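Local coordinates for protein L-ribose isomerase (PDB 5AVP) that interconverts L-ribose and its ketose isomer L-ribulose, probably with the aid of a bound manganese ion, as a cupin-type sugar isomerase, at residues A22-L35 against D56-F70. Residues are numbered along the deposited sequence; the frame is centred on the assembly and turned at random.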
ATOM      1  N   ALA A  22      35.968  16.846   8.593  1.00 24.81           N
ATOM      2  CA  ALA A  22      35.389  15.478   8.534  1.00 28.17           C
ATOM      3  C   ALA A  22      34.513  15.179   9.755  1.00 30.38           C
ATOM      4  O   ALA A  22      35.038  14.785  10.803  1.00 32.98           O
ATOM      5  CB  ALA A  22      36.509  14.468   8.459  1.00 24.04           C
ATOM      6  N   ARG A  23      33.193  15.360   9.624  1.00 32.74           N
ATOM      7  CA  ARG A  23      32.245  15.080  10.711  1.00 33.22           C
ATOM      8  C   ARG A  23      32.556  13.714  11.337  1.00 34.17           C
ATOM      9  O   ARG A  23      32.881  12.764  10.624  1.00 34.66           O
ATOM     10  CB  ARG A  23      30.807  15.043  10.174  1.00 32.65           C
ATOM     11  CG  ARG A  23      30.288  16.334   9.584  1.00 31.22           C
ATOM     12  CD  ARG A  23      28.774  16.276   9.515  1.00 30.37           C
ATOM     13  NE  ARG A  23      28.208  15.906  10.813  1.00 31.63           N
ATOM     14  CZ  ARG A  23      26.909  15.896  11.110  1.00 31.91           C
ATOM     15  NH1 ARG A  23      26.012  16.241  10.199  1.00 32.26           N
ATOM     16  NH2 ARG A  23      26.504  15.539  12.324  1.00 32.53           N
ATOM     17  N   THR A  24      32.433  13.614  12.660  1.00 33.07           N
ATOM     18  CA  THR A  24      32.721  12.364  13.369  1.00 30.72           C
ATOM     19  C   THR A  24      31.511  11.807  14.103  1.00 31.12           C
ATOM     20  O   THR A  24      31.657  10.944  14.963  1.00 31.33           O
ATOM     21  CB  THR A  24      33.847  12.559  14.427  1.00 30.80           C
ATOM     22  OG1 THR A  24      33.372  13.358  15.526  1.00 28.17           O
ATOM     23  CG2 THR A  24      35.028  13.261  13.793  1.00 31.29           C
ATOM     24  N   SER A  25      30.321  12.309  13.781  1.00 29.24           N
ATOM     25  CA  SER A  25      29.103  11.852  14.437  1.00 26.82           C
ATOM     26  C   SER A  25      27.878  12.514  13.840  1.00 26.56           C
ATOM     27  O   SER A  25      27.970  13.527  13.159  1.00 26.04           O
ATOM     28  CB  SER A  25      29.148  12.172  15.930  1.00 27.66           C
ATOM     29  OG  SER A  25      28.783  13.526  16.147  1.00 28.31           O
ATOM     30  N   VAL A  26      26.730  11.929  14.126  1.00 24.65           N
ATOM     31  CA  VAL A  26      25.450  12.409  13.641  1.00 22.28           C
ATOM     32  C   VAL A  26      24.728  13.057  14.823  1.00 23.39           C
ATOM     33  O   VAL A  26      24.691  12.484  15.913  1.00 22.02           O
ATOM     34  CB  VAL A  26      24.628  11.219  13.120  1.00 21.99           C
ATOM     35  CG1 VAL A  26      23.332  11.698  12.558  1.00 22.79           C
ATOM     36  CG2 VAL A  26      25.429  10.446  12.059  1.00 22.92           C
ATOM     37  N   THR A  27      24.160  14.244  14.620  1.00 23.14           N
ATOM     38  CA  THR A  27      23.457  14.921  15.707  1.00 22.23           C
ATOM     39  C   THR A  27      22.167  14.203  16.046  1.00 24.37           C
ATOM     40  O   THR A  27      21.667  13.400  15.263  1.00 23.26           O
ATOM     41  CB  THR A  27      23.096  16.359  15.363  1.00 22.85           C
ATOM     42  OG1 THR A  27      22.044  16.383  14.386  1.00 21.69           O
ATOM     43  CG2 THR A  27      24.317  17.079  14.834  1.00 24.05           C
ATOM     44  N   ARG A  28      21.621  14.510  17.217  1.00 23.68           N
ATOM     45  CA  ARG A  28      20.376  13.889  17.678  1.00 21.21           C
ATOM     46  C   ARG A  28      19.227  14.131  16.684  1.00 22.15           C
ATOM     47  O   ARG A  28      18.496  13.208  16.323  1.00 20.70           O
ATOM     48  CB  ARG A  28      20.003  14.440  19.058  1.00 19.12           C
ATOM     49  CG  ARG A  28      18.882  13.692  19.746  1.00 17.95           C
ATOM     50  CD  ARG A  28      19.337  12.378  20.342  1.00 16.63           C
ATOM     51  NE  ARG A  28      18.474  11.290  19.916  1.00 15.13           N
ATOM     52  CZ  ARG A  28      18.880  10.034  19.815  1.00 16.33           C
ATOM     53  NH1 ARG A  28      20.129   9.723  20.120  1.00 16.58           N
ATOM     54  NH2 ARG A  28      18.054   9.102  19.361  1.00 18.56           N
ATOM     55  N   ARG A  29      19.079  15.377  16.242  1.00 21.71           N
ATOM     56  CA  ARG A  29      18.039  15.734  15.292  1.00 21.87           C
ATOM     57  C   ARG A  29      18.253  14.975  13.988  1.00 20.59           C
ATOM     58  O   ARG A  29      17.308  14.407  13.441  1.00 21.77           O
ATOM     59  CB  ARG A  29      18.092  17.233  15.045  1.00 21.02           C
ATOM     60  CG  ARG A  29      17.107  17.744  14.043  1.00 24.66           C
ATOM     61  CD  ARG A  29      17.455  19.168  13.703  1.00 25.42           C
ATOM     62  NE  ARG A  29      16.579  19.739  12.692  1.00 25.60           N
ATOM     63  CZ  ARG A  29      16.484  21.046  12.470  1.00 27.40           C
ATOM     64  NH1 ARG A  29      17.208  21.897  13.193  1.00 27.54           N
ATOM     65  NH2 ARG A  29      15.679  21.508  11.528  1.00 29.00           N
ATOM     66  N   GLU A  30      19.485  14.974  13.482  1.00 18.44           N
ATOM     67  CA  GLU A  30      19.785  14.263  12.246  1.00 16.09           C
ATOM     68  C   GLU A  30      19.407  12.794  12.356  1.00 17.03           C
ATOM     69  O   GLU A  30      18.751  12.243  11.479  1.00 16.87           O
ATOM     70  CB  GLU A  30      21.266  14.360  11.905  1.00 15.16           C
ATOM     71  CG  GLU A  30      21.727  15.737  11.563  1.00 12.93           C
ATOM     72  CD  GLU A  30      23.154  15.736  11.067  1.00 13.80           C
ATOM     73  OE1 GLU A  30      23.992  15.029  11.680  1.00 15.02           O
ATOM     74  OE2 GLU A  30      23.437  16.448  10.079  1.00 13.77           O
ATOM     75  N   TYR A  31      19.827  12.153  13.433  1.00 17.68           N
ATOM     76  CA  TYR A  31      19.529  10.737  13.610  1.00 19.67           C
ATOM     77  C   TYR A  31      18.027  10.484  13.712  1.00 21.99           C
ATOM     78  O   TYR A  31      17.485   9.650  12.974  1.00 23.57           O
ATOM     79  CB  TYR A  31      20.204  10.177  14.868  1.00 17.80           C
ATOM     80  CG  TYR A  31      20.116   8.668  14.986  1.00 16.30           C
ATOM     81  CD1 TYR A  31      21.049   7.848  14.351  1.00 15.55           C
ATOM     82  CD2 TYR A  31      19.090   8.052  15.717  1.00 13.64           C
ATOM     83  CE1 TYR A  31      20.967   6.460  14.440  1.00 12.19           C
ATOM     84  CE2 TYR A  31      19.005   6.658  15.802  1.00 10.87           C
ATOM     85  CZ  TYR A  31      19.952   5.872  15.162  1.00 11.60           C
ATOM     86  OH  TYR A  31      19.909   4.497  15.246  1.00 10.31           O
ATOM     87  N   ASP A  32      17.355  11.186  14.626  1.00 22.44           N
ATOM     88  CA  ASP A  32      15.923  10.982  14.796  1.00 22.26           C
ATOM     89  C   ASP A  32      15.091  11.212  13.529  1.00 21.90           C
ATOM     90  O   ASP A  32      14.244  10.380  13.192  1.00 18.89           O
ATOM     91  CB  ASP A  32      15.412  11.815  15.961  1.00 24.42           C
ATOM     92  CG  ASP A  32      16.070  11.418  17.268  1.00 28.56           C
ATOM     93  OD1 ASP A  32      16.179  10.199  17.545  1.00 30.64           O
ATOM     94  OD2 ASP A  32      16.484  12.318  18.024  1.00 31.02           O
ATOM     95  N   GLU A  33      15.327  12.318  12.823  1.00 20.06           N
ATOM     96  CA  GLU A  33      14.597  12.585  11.585  1.00 18.56           C
ATOM     97  C   GLU A  33      14.890  11.439  10.596  1.00 19.34           C
ATOM     98  O   GLU A  33      13.983  10.937   9.931  1.00 18.33           O
ATOM     99  CB  GLU A  33      15.038  13.915  10.952  1.00 17.21           C
ATOM    100  CG  GLU A  33      15.058  15.128  11.881  1.00 16.43           C
ATOM    101  CD  GLU A  33      14.707  16.450  11.168  1.00 17.21           C
ATOM    102  OE1 GLU A  33      15.343  16.770  10.136  1.00 15.75           O
ATOM    103  OE2 GLU A  33      13.791  17.162  11.651  1.00 16.42           O
ATOM    104  N   TRP A  34      16.157  11.027  10.507  1.00 19.83           N
ATOM    105  CA  TRP A  34      16.553   9.954   9.600  1.00 21.22           C
ATOM    106  C   TRP A  34      15.778   8.673   9.898  1.00 22.17           C
ATOM    107  O   TRP A  34      15.177   8.076   8.993  1.00 24.12           O
ATOM    108  CB  TRP A  34      18.073   9.734   9.672  1.00 20.78           C
ATOM    109  CG  TRP A  34      18.622   8.450   9.013  1.00 21.29           C
ATOM    110  CD1 TRP A  34      18.103   7.783   7.942  1.00 20.83           C
ATOM    111  CD2 TRP A  34      19.826   7.738   9.381  1.00 20.28           C
ATOM    112  NE1 TRP A  34      18.904   6.698   7.623  1.00 20.81           N
ATOM    113  CE2 TRP A  34      19.962   6.649   8.495  1.00 20.31           C
ATOM    114  CE3 TRP A  34      20.791   7.910  10.389  1.00 21.17           C
ATOM    115  CZ2 TRP A  34      21.042   5.744   8.570  1.00 21.20           C
ATOM    116  CZ3 TRP A  34      21.870   7.005  10.465  1.00 20.25           C
ATOM    117  CH2 TRP A  34      21.975   5.933   9.562  1.00 19.88           C
ATOM    118  N   LEU A  35      15.763   8.249  11.153  1.00 23.76           N
ATOM    119  CA  LEU A  35      15.031   7.045  11.485  1.00 26.23           C
ATOM    120  C   LEU A  35      13.522   7.229  11.614  1.00 25.27           C
ATOM    121  O   LEU A  35      12.774   6.268  11.473  1.00 27.59           O
ATOM    122  CB  LEU A  35      15.610   6.397  12.742  1.00 28.33           C
ATOM    123  CG  LEU A  35      16.752   5.452  12.340  1.00 30.29           C
ATOM    124  CD1 LEU A  35      18.000   6.255  11.991  1.00 30.15           C
ATOM    125  CD2 LEU A  35      17.029   4.481  13.464  1.00 30.27           C
ATOM    126  N   ASP A  56      18.155   3.781  18.888  1.00 24.14           N
ATOM    127  CA  ASP A  56      19.505   4.258  18.659  1.00 26.60           C
ATOM    128  C   ASP A  56      20.455   3.251  18.042  1.00 27.81           C
ATOM    129  O   ASP A  56      21.669   3.394  18.169  1.00 28.18           O
ATOM    130  CB  ASP A  56      20.098   4.744  19.971  1.00 23.33           C
ATOM    131  CG  ASP A  56      19.713   6.171  20.286  1.00 23.81           C
ATOM    132  OD1 ASP A  56      18.890   6.758  19.547  1.00 20.96           O
ATOM    133  OD2 ASP A  56      20.241   6.707  21.281  1.00 24.08           O
ATOM    134  N   SER A  57      19.916   2.236  17.372  1.00 27.76           N
ATOM    135  CA  SER A  57      20.756   1.215  16.740  1.00 26.87           C
ATOM    136  C   SER A  57      20.353   0.902  15.303  1.00 25.66           C
ATOM    137  O   SER A  57      21.183   0.442  14.511  1.00 23.59           O
ATOM    138  CB  SER A  57      20.765  -0.064  17.578  1.00 28.35           C
ATOM    139  OG  SER A  57      21.353   0.193  18.842  1.00 30.16           O
ATOM    140  N   ALA A  58      19.088   1.150  14.970  1.00 25.22           N
ATOM    141  CA  ALA A  58      18.617   0.913  13.608  1.00 24.13           C
ATOM    142  C   ALA A  58      19.414   1.782  12.614  1.00 22.84           C
ATOM    143  O   ALA A  58      19.732   1.351  11.513  1.00 24.01           O
ATOM    144  CB  ALA A  58      17.133   1.224  13.511  1.00 24.78           C
ATOM    145  N   GLY A  59      19.740   3.005  13.019  1.00 22.00           N
ATOM    146  CA  GLY A  59      20.512   3.882  12.166  1.00 20.97           C
ATOM    147  C   GLY A  59      21.961   3.449  12.213  1.00 20.21           C
ATOM    148  O   GLY A  59      22.568   3.444  13.273  1.00 18.60           O
ATOM    149  N   ILE A  60      22.511   3.098  11.058  1.00 17.43           N
ATOM    150  CA  ILE A  60      23.892   2.628  10.961  1.00 17.77           C
ATOM    151  C   ILE A  60      24.781   3.440  10.031  1.00 18.31           C
ATOM    152  O   ILE A  60      24.399   3.751   8.907  1.00 18.60           O
ATOM    153  CB  ILE A  60      23.957   1.173  10.435  1.00 13.06           C
ATOM    154  CG1 ILE A  60      23.239   0.216  11.384  1.00  6.44           C
ATOM    155  CG2 ILE A  60      25.391   0.771  10.246  1.00 10.37           C
ATOM    156  CD1 ILE A  60      23.297  -1.224  10.944  1.00  6.18           C
ATOM    157  N   VAL A  61      25.976   3.760  10.514  1.00 19.84           N
ATOM    158  CA  VAL A  61      26.981   4.459   9.725  1.00 22.98           C
ATOM    159  C   VAL A  61      28.181   3.522   9.736  1.00 23.53           C
ATOM    160  O   VAL A  61      28.729   3.207  10.797  1.00 25.29           O
ATOM    161  CB  VAL A  61      27.393   5.764  10.349  1.00 19.63           C
ATOM    162  CG1 VAL A  61      28.237   6.533   9.367  1.00 20.37           C
ATOM    163  CG2 VAL A  61      26.172   6.546  10.745  1.00 20.03           C
ATOM    164  N   PHE A  62      28.587   3.065   8.559  1.00 27.19           N
ATOM    165  CA  PHE A  62      29.691   2.118   8.464  1.00 30.29           C
ATOM    166  C   PHE A  62      31.084   2.743   8.434  1.00 32.06           C
ATOM    167  O   PHE A  62      31.714   2.823   7.375  1.00 35.14           O
ATOM    168  CB  PHE A  62      29.472   1.232   7.234  1.00 30.66           C
ATOM    169  CG  PHE A  62      28.159   0.488   7.246  1.00 31.75           C
ATOM    170  CD1 PHE A  62      28.085  -0.830   7.724  1.00 32.52           C
ATOM    171  CD2 PHE A  62      26.992   1.104   6.787  1.00 31.39           C
ATOM    172  CE1 PHE A  62      26.864  -1.530   7.736  1.00 32.76           C
ATOM    173  CE2 PHE A  62      25.762   0.421   6.792  1.00 31.84           C
ATOM    174  CZ  PHE A  62      25.695  -0.898   7.268  1.00 33.21           C
ATOM    175  N   GLY A  63      31.567   3.177   9.596  1.00 34.81           N
ATOM    176  CA  GLY A  63      32.896   3.768   9.665  1.00 38.55           C
ATOM    177  C   GLY A  63      32.927   5.252   9.988  1.00 42.58           C
ATOM    178  O   GLY A  63      31.978   5.983   9.701  1.00 41.42           O
ATOM    179  N   GLU A  64      34.023   5.707  10.592  1.00 44.60           N
ATOM    180  CA  GLU A  64      34.133   7.124  10.944  1.00 44.50           C
ATOM    181  C   GLU A  64      34.283   7.943   9.659  1.00 44.73           C
ATOM    182  O   GLU A  64      33.941   9.137   9.616  1.00 46.21           O
ATOM    183  CB  GLU A  64      35.331   7.396  11.889  1.00 44.63           C
ATOM    184  CG  GLU A  64      36.708   7.011  11.358  1.00 39.42           C
ATOM    185  CD  GLU A  64      37.049   5.597  11.704  1.00 38.86           C
ATOM    186  OE1 GLU A  64      37.318   5.330  12.895  1.00 38.95           O
ATOM    187  OE2 GLU A  64      37.023   4.753  10.790  1.00 38.11           O
ATOM    188  N   ASP A  65      34.776   7.295   8.606  1.00 42.22           N
ATOM    189  CA  ASP A  65      34.948   7.985   7.340  1.00 38.47           C
ATOM    190  C   ASP A  65      33.593   8.320   6.724  1.00 37.78           C
ATOM    191  O   ASP A  65      33.466   9.256   5.932  1.00 36.93           O
ATOM    192  CB  ASP A  65      35.731   7.117   6.365  1.00 39.50           C
ATOM    193  CG  ASP A  65      36.268   7.914   5.187  1.00 41.05           C
ATOM    194  OD1 ASP A  65      36.915   8.954   5.452  1.00 39.11           O
ATOM    195  OD2 ASP A  65      36.049   7.510   4.013  1.00 41.72           O
ATOM    196  N   GLN A  66      32.574   7.564   7.111  1.00 35.06           N
ATOM    197  CA  GLN A  66      31.251   7.761   6.559  1.00 32.40           C
ATOM    198  C   GLN A  66      30.310   8.754   7.258  1.00 34.92           C
ATOM    199  O   GLN A  66      29.181   8.972   6.806  1.00 36.39           O
ATOM    200  CB  GLN A  66      30.579   6.400   6.424  1.00 28.75           C
ATOM    201  CG  GLN A  66      31.387   5.452   5.578  1.00 24.75           C
ATOM    202  CD  GLN A  66      31.719   6.036   4.223  1.00 23.66           C
ATOM    203  OE1 GLN A  66      30.840   6.287   3.409  1.00 24.22           O
ATOM    204  NE2 GLN A  66      32.993   6.251   3.972  1.00 22.75           N
ATOM    205  N   TYR A  67      30.745   9.377   8.344  1.00 34.44           N
ATOM    206  CA  TYR A  67      29.851  10.318   9.003  1.00 32.41           C
ATOM    207  C   TYR A  67      29.673  11.597   8.188  1.00 33.26           C
ATOM    208  O   TYR A  67      28.843  12.450   8.523  1.00 33.46           O
ATOM    209  CB  TYR A  67      30.357  10.605  10.409  1.00 33.09           C
ATOM    210  CG  TYR A  67      30.057   9.466  11.365  1.00 32.33           C
ATOM    211  CD1 TYR A  67      28.906   9.476  12.144  1.00 31.93           C
ATOM    212  CD2 TYR A  67      30.907   8.365  11.458  1.00 31.63           C
ATOM    213  CE1 TYR A  67      28.606   8.424  12.991  1.00 32.72           C
ATOM    214  CE2 TYR A  67      30.614   7.302  12.301  1.00 32.03           C
ATOM    215  CZ  TYR A  67      29.458   7.337  13.066  1.00 31.72           C
ATOM    216  OH  TYR A  67      29.137   6.285  13.902  1.00 32.02           O
ATOM    217  N   ASP A  68      30.450  11.712   7.110  1.00 32.14           N
ATOM    218  CA  ASP A  68      30.376  12.869   6.214  1.00 30.16           C
ATOM    219  C   ASP A  68      29.142  12.764   5.330  1.00 29.41           C
ATOM    220  O   ASP A  68      28.877  13.627   4.491  1.00 26.66           O
ATOM    221  CB  ASP A  68      31.622  12.975   5.321  1.00 32.05           C
ATOM    222  CG  ASP A  68      32.690  13.893   5.903  1.00 32.73           C
ATOM    223  OD1 ASP A  68      32.343  14.908   6.548  1.00 32.98           O
ATOM    224  OD2 ASP A  68      33.884  13.602   5.696  1.00 33.99           O
ATOM    225  N   ALA A  69      28.402  11.683   5.519  1.00 27.93           N
ATOM    226  CA  ALA A  69      27.186  11.466   4.773  1.00 26.78           C
ATOM    227  C   ALA A  69      26.214  12.555   5.212  1.00 26.39           C
ATOM    228  O   ALA A  69      25.426  13.079   4.417  1.00 27.67           O
ATOM    229  CB  ALA A  69      26.630  10.101   5.103  1.00 24.85           C
ATOM    230  N   PHE A  70      26.299  12.906   6.489  1.00 26.20           N
ATOM    231  CA  PHE A  70      25.416  13.904   7.050  1.00 26.94           C
ATOM    232  C   PHE A  70      25.898  15.333   6.917  1.00 30.34           C
ATOM    233  O   PHE A  70      25.275  16.255   7.433  1.00 28.89           O
ATOM    234  CB  PHE A  70      25.126  13.556   8.503  1.00 23.58           C
ATOM    235  CG  PHE A  70      24.136  12.427   8.663  1.00 20.45           C
ATOM    236  CD1 PHE A  70      22.761  12.673   8.627  1.00 19.08           C
ATOM    237  CD2 PHE A  70      24.576  11.121   8.864  1.00 15.20           C
ATOM    238  CE1 PHE A  70      21.852  11.633   8.796  1.00 17.58           C
ATOM    239  CE2 PHE A  70      23.683  10.089   9.031  1.00 12.55           C
ATOM    240  CZ  PHE A  70      22.323  10.339   9.001  1.00 16.91           C
TER
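The first turns of helix 28-44, with the loop leading into them, pack against the edge strand 59-61 of the cupin-type beta barrel, and F70 fills the angle between loop and helix. CG1 of V26 stands over the centre of the F70 ring in a CH-pi contact, 3.7 Å from the centroid. With CG1 anti to the backbone N (chi1 -177°), CG2 is left to reach the rim of that ring, the edge of the Y67 ring and V61. The W34 and F70 rings meet obliquely, their planes 59° apart.

Toward the strand, the six-membered ring of W34 lies with one face over CA of G59. Y31 takes a bond from the strand: its OH accepts from G59 N at 2.7 Å and is also hydrogen-bonded to N55 O. G59, having no side chain, lets Y31, W34 and L35 come close to the strand backbone.

Salt bridges flank this apolar centre. R28, bent at chi2 and chi3, holds D32 side-on through NE and NH2, while NH1 and NH2 face the D56 carboxylate in a salt bridge, NH1 reaching OD2 at 3.2 Å; the NH2 to OD1 distance is modelled too short to weigh. A leucine in place of R28 would probably leave D32 and D56, whose OD1 atoms lie 4.8 Å apart, facing each other without the positive charge between them. R23 grips E30 end-on, NH1 to OE2 at 2.6 Å in the guanidinium plane, and NH1 adds a weak bond to F70 O; E30 also closes a capping box with T27. Nearer the chain start, D68 OD1 accepts from R23 N.

Strand 59-61 pairs with strand 82-91, V84 of which touches L35; the C-terminal tail makes backbone bonds to V26 through A267 and Q269, A267 N pairs with Y67 OH, and R29 of the second subunit reaches F70 O.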